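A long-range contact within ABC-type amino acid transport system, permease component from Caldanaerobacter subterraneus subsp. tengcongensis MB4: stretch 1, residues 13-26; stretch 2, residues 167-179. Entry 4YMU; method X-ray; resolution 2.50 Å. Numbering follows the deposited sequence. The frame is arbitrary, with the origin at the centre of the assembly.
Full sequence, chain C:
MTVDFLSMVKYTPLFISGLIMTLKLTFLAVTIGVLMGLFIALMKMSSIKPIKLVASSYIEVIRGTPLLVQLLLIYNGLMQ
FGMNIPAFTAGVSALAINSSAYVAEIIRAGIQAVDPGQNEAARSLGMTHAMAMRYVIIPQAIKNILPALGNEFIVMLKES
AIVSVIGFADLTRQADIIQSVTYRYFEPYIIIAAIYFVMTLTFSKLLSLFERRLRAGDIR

Stretch 1 13-26: PLFISGLIMTLKLT
Stretch 2, residues 167-179: GFADLTRQADIIQ

Stretch 1 is helical throughout, from P13 to T26, and the helix runs on beyond both ends. Its phi/psi values stay near -60/-45, and i to i+4 bonds such as G18 N to L14 O (2.8 Å) and L25 N to M21 O (2.9 Å) hold it. Stretch 2 begins as irregular loop. G167 has phi/psi 84/17, a left-handed conformation that calls for glycine. F168 (-81/141), A169 (-83/58) and D170 (-78/-166) follow. L171 to R173 have helical angles without the regular bonds, and Q174 to Q179 are helical, with I178 N bonded to Q174 O at 2.8 Å. The two helices run nearly antiparallel, at 159° between their directions, and their axes approach to 10.2 Å.

The register is set at G18 and L171, whose CA atoms lie 3.7 Å apart. This close approach needs glycine. A CB on G18 would point toward stretch 2 and would sit 2.7 Å from Q174 CG, 2.8 Å from L171 CA and 2.9 Å from D170 O. The G18 CA instead packs 3.6 Å from D170 O. G18 O is 3.2 Å from L171 N, but the angle is too poor for a hydrogen bond.

L171 N is bonded instead to T22 OG1, at 3.2 Å and 159°. This is the one hydrogen bond between the stretches. T22 has chi1 m (-73°), and its buried hydroxyl supplies an acceptor for this amide.

D170 organizes the turn. With chi1 p (74°), its carboxylate accepts R173 N at OD1 (2.7 Å) and T172 N at OD2 (3.1 Å). Q174 folds back with chi1, chi2 and chi3 of -58°, -47° and -58°, so that its NE2 donates to D170 O at 2.9 Å. Its OE1 lies 3.3 Å from L14 O; both are acceptors, so they form no hydrogen bond.

Apolar packing continues toward both ends. L14 (m, t) points toward stretch 2; its CD1 is 3.7 Å from I177 CG2 and 4.1 Å from I178 CG1. The CB of F15 points away, but chi1 m (-74°) and chi2 -67° bring its ring back. I178 (m, t) lies over one face of that ring, with CD1 3.5 Å from F15 CZ and 4.0 Å from the F15 ring centroid. L171 (t, p) places CD1 3.6 Å from F15 O and 4.4 Å from L19 CB. Stretch 1 covers 85 Å² of L171 as a whole, and the residue is buried, which suits an apolar side chain.

At the other end, F168 (chi1 t, chi2 74°) points toward stretch 1. M21 has chi1 -138°, between wells, then p and t; its CG reaches F168 CZ at 3.4 Å. M21 SD is 5.5 Å from the F168 ring centroid, in an oblique approach. L25 adds a looser contact, CG to F168 CE2 at 4.1 Å.

The contact buries 660 Å² over both sides. I16 and I20 lie on the surface and make no contact with stretch 2.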

# COMPACT_ATOMS: atom_id res chain seq x y z
N PRO C 13 -4.92 -14.55 -44.45
CA PRO C 13 -3.60 -15.16 -44.25
C PRO C 13 -2.51 -14.15 -43.93
O PRO C 13 -1.52 -14.50 -43.28
CB PRO C 13 -3.30 -15.82 -45.60
CG PRO C 13 -4.63 -16.11 -46.16
CD PRO C 13 -5.50 -14.96 -45.73
N LEU C 14 -2.68 -12.91 -44.39
CA LEU C 14 -1.70 -11.87 -44.09
C LEU C 14 -1.84 -11.41 -42.64
O LEU C 14 -0.84 -11.27 -41.93
CB LEU C 14 -1.82 -10.70 -45.06
CG LEU C 14 -1.21 -10.93 -46.45
CD1 LEU C 14 -1.32 -9.67 -47.30
CD2 LEU C 14 0.25 -11.37 -46.33
N PHE C 15 -3.07 -11.21 -42.20
CA PHE C 15 -3.35 -10.84 -40.82
C PHE C 15 -2.83 -11.88 -39.84
O PHE C 15 -2.09 -11.55 -38.91
CB PHE C 15 -4.84 -10.64 -40.62
CG PHE C 15 -5.37 -9.38 -41.22
CD1 PHE C 15 -5.00 -8.15 -40.71
CD2 PHE C 15 -6.27 -9.43 -42.27
CE1 PHE C 15 -5.50 -6.97 -41.25
CE2 PHE C 15 -6.78 -8.26 -42.81
CZ PHE C 15 -6.40 -7.03 -42.29
N ILE C 16 -3.21 -13.13 -40.06
CA ILE C 16 -2.76 -14.26 -39.26
C ILE C 16 -1.23 -14.37 -39.24
O ILE C 16 -0.64 -14.63 -38.20
CB ILE C 16 -3.39 -15.58 -39.75
CG1 ILE C 16 -4.85 -15.66 -39.28
CG2 ILE C 16 -2.61 -16.79 -39.28
CD1 ILE C 16 -5.55 -16.93 -39.70
N SER C 17 -0.61 -14.16 -40.40
CA SER C 17 0.85 -14.21 -40.51
C SER C 17 1.51 -13.06 -39.75
O SER C 17 2.57 -13.23 -39.14
CB SER C 17 1.27 -14.16 -41.98
OG SER C 17 2.68 -14.12 -42.07
N GLY C 18 0.89 -11.89 -39.80
CA GLY C 18 1.38 -10.73 -39.09
C GLY C 18 1.30 -10.98 -37.60
O GLY C 18 2.28 -10.75 -36.87
N LEU C 19 0.15 -11.49 -37.16
CA LEU C 19 -0.06 -11.89 -35.76
C LEU C 19 1.01 -12.83 -35.23
O LEU C 19 1.66 -12.53 -34.23
CB LEU C 19 -1.43 -12.56 -35.61
CG LEU C 19 -1.70 -13.20 -34.24
CD1 LEU C 19 -1.48 -12.22 -33.11
CD2 LEU C 19 -3.12 -13.76 -34.19
N ILE C 20 1.20 -13.96 -35.91
CA ILE C 20 2.21 -14.93 -35.52
C ILE C 20 3.58 -14.29 -35.39
O ILE C 20 4.38 -14.66 -34.54
CB ILE C 20 2.26 -16.09 -36.52
CG1 ILE C 20 0.96 -16.90 -36.46
CG2 ILE C 20 3.46 -16.99 -36.27
CD1 ILE C 20 1.04 -18.21 -37.20
N MET C 21 3.84 -13.30 -36.24
CA MET C 21 5.13 -12.63 -36.24
C MET C 21 5.23 -11.67 -35.05
O MET C 21 6.29 -11.53 -34.44
CB MET C 21 5.34 -11.89 -37.57
CG MET C 21 6.75 -12.01 -38.14
SD MET C 21 7.13 -13.64 -38.82
CE MET C 21 8.93 -13.61 -38.84
N THR C 22 4.12 -11.01 -34.71
CA THR C 22 4.12 -10.17 -33.52
C THR C 22 4.42 -11.03 -32.30
O THR C 22 5.25 -10.67 -31.47
CB THR C 22 2.80 -9.41 -33.34
OG1 THR C 22 2.71 -8.36 -34.31
CG2 THR C 22 2.73 -8.80 -31.93
N LEU C 23 3.78 -12.20 -32.23
CA LEU C 23 4.01 -13.18 -31.17
C LEU C 23 5.48 -13.59 -31.09
O LEU C 23 6.11 -13.49 -30.03
CB LEU C 23 3.16 -14.43 -31.40
CG LEU C 23 1.81 -14.55 -30.70
CD1 LEU C 23 1.06 -13.24 -30.74
CD2 LEU C 23 0.98 -15.65 -31.36
N LYS C 24 6.01 -14.07 -32.21
CA LYS C 24 7.40 -14.53 -32.32
C LYS C 24 8.40 -13.46 -31.87
O LYS C 24 9.32 -13.74 -31.10
CB LYS C 24 7.68 -14.94 -33.77
CG LYS C 24 9.14 -15.25 -34.07
CD LYS C 24 9.38 -15.39 -35.58
CE LYS C 24 10.84 -15.72 -35.91
NZ LYS C 24 11.15 -15.72 -37.38
N LEU C 25 8.20 -12.24 -32.35
CA LEU C 25 9.03 -11.10 -31.98
C LEU C 25 9.02 -10.84 -30.47
O LEU C 25 10.08 -10.79 -29.83
CB LEU C 25 8.53 -9.85 -32.72
CG LEU C 25 9.51 -8.76 -33.14
CD1 LEU C 25 8.92 -7.40 -32.83
CD2 LEU C 25 10.90 -8.90 -32.53
N THR C 26 7.82 -10.67 -29.91
CA THR C 26 7.65 -10.24 -28.53
C THR C 26 8.14 -11.29 -27.53
O THR C 26 8.84 -10.97 -26.58
CB THR C 26 6.18 -9.90 -28.23
OG1 THR C 26 5.63 -9.13 -29.30
CG2 THR C 26 6.06 -9.10 -26.94
N GLY C 167 10.23 -1.86 -41.39
CA GLY C 167 9.89 -2.77 -42.47
C GLY C 167 9.81 -4.23 -42.08
O GLY C 167 9.83 -5.09 -42.95
N PHE C 168 9.71 -4.53 -40.79
CA PHE C 168 9.54 -5.92 -40.38
C PHE C 168 8.06 -6.27 -40.53
O PHE C 168 7.19 -5.42 -40.27
CB PHE C 168 10.01 -6.14 -38.95
CG PHE C 168 9.89 -7.57 -38.48
CD1 PHE C 168 10.76 -8.54 -38.95
CD2 PHE C 168 8.89 -7.94 -37.58
CE1 PHE C 168 10.65 -9.86 -38.53
CE2 PHE C 168 8.77 -9.25 -37.16
CZ PHE C 168 9.65 -10.22 -37.63
N ALA C 169 7.77 -7.48 -41.00
CA ALA C 169 6.40 -7.86 -41.35
C ALA C 169 5.53 -8.30 -40.16
O ALA C 169 4.97 -9.41 -40.17
CB ALA C 169 6.40 -8.92 -42.42
N ASP C 170 5.38 -7.43 -39.17
CA ASP C 170 4.57 -7.75 -38.01
C ASP C 170 3.10 -7.58 -38.37
O ASP C 170 2.75 -7.47 -39.54
CB ASP C 170 4.91 -6.81 -36.85
CG ASP C 170 4.35 -5.41 -37.06
OD1 ASP C 170 4.34 -4.93 -38.22
OD2 ASP C 170 3.87 -4.80 -36.07
N LEU C 171 2.24 -7.56 -37.37
CA LEU C 171 0.82 -7.42 -37.59
C LEU C 171 0.48 -6.01 -38.11
O LEU C 171 -0.49 -5.83 -38.86
CB LEU C 171 0.07 -7.73 -36.30
CG LEU C 171 -1.43 -7.47 -36.25
CD1 LEU C 171 -2.16 -8.46 -37.15
CD2 LEU C 171 -1.94 -7.56 -34.81
N THR C 172 1.26 -5.01 -37.72
CA THR C 172 0.96 -3.63 -38.09
C THR C 172 1.37 -3.35 -39.55
O THR C 172 0.67 -2.64 -40.30
CB THR C 172 1.65 -2.64 -37.13
OG1 THR C 172 1.03 -2.72 -35.84
CG2 THR C 172 1.52 -1.22 -37.62
N ARG C 173 2.48 -3.95 -39.96
CA ARG C 173 3.02 -3.78 -41.31
C ARG C 173 2.02 -4.23 -42.37
O ARG C 173 1.99 -3.67 -43.46
CB ARG C 173 4.33 -4.55 -41.45
CG ARG C 173 5.07 -4.32 -42.76
CD ARG C 173 5.15 -2.84 -43.13
NE ARG C 173 6.42 -2.53 -43.79
CZ ARG C 173 6.76 -2.91 -45.02
NH1 ARG C 173 5.92 -3.63 -45.76
NH2 ARG C 173 7.94 -2.59 -45.52
N GLN C 174 1.20 -5.22 -42.04
CA GLN C 174 0.21 -5.77 -42.97
C GLN C 174 -0.63 -4.69 -43.63
O GLN C 174 -0.89 -4.76 -44.83
CB GLN C 174 -0.69 -6.80 -42.28
CG GLN C 174 0.05 -7.96 -41.67
CD GLN C 174 1.09 -8.56 -42.60
OE1 GLN C 174 0.78 -9.02 -43.70
NE2 GLN C 174 2.34 -8.58 -42.15
N ALA C 175 -1.04 -3.68 -42.87
CA ALA C 175 -1.89 -2.63 -43.44
C ALA C 175 -1.25 -1.92 -44.64
O ALA C 175 -1.96 -1.46 -45.55
CB ALA C 175 -2.27 -1.64 -42.39
N ASP C 176 0.07 -1.81 -44.64
CA ASP C 176 0.75 -1.27 -45.80
C ASP C 176 0.57 -2.25 -46.95
O ASP C 176 -0.01 -1.90 -47.98
CB ASP C 176 2.23 -0.98 -45.53
CG ASP C 176 2.44 0.27 -44.68
OD1 ASP C 176 1.64 1.24 -44.77
OD2 ASP C 176 3.45 0.29 -43.93
N ILE C 177 1.03 -3.48 -46.73
CA ILE C 177 0.95 -4.53 -47.74
C ILE C 177 -0.43 -4.57 -48.41
O ILE C 177 -0.55 -4.33 -49.62
CB ILE C 177 1.29 -5.88 -47.11
CG1 ILE C 177 2.74 -5.86 -46.60
CG2 ILE C 177 1.07 -7.02 -48.08
CD1 ILE C 177 3.22 -7.17 -46.00
N ILE C 178 -1.46 -4.79 -47.60
CA ILE C 178 -2.83 -4.84 -48.07
C ILE C 178 -3.24 -3.59 -48.86
O ILE C 178 -3.85 -3.71 -49.93
CB ILE C 178 -3.81 -5.06 -46.89
CG1 ILE C 178 -3.58 -6.45 -46.28
CG2 ILE C 178 -5.25 -4.94 -47.34
CD1 ILE C 178 -4.09 -6.58 -44.88
N GLN C 179 -2.89 -2.41 -48.36
CA GLN C 179 -3.37 -1.19 -49.03
C GLN C 179 -2.71 -1.09 -50.40
O GLN C 179 -3.31 -0.59 -51.36
CB GLN C 179 -3.11 0.08 -48.20
CG GLN C 179 -1.80 0.79 -48.53
CD GLN C 179 -1.92 1.85 -49.65
OE1 GLN C 179 -3.00 2.37 -49.94
NE2 GLN C 179 -0.80 2.19 -50.25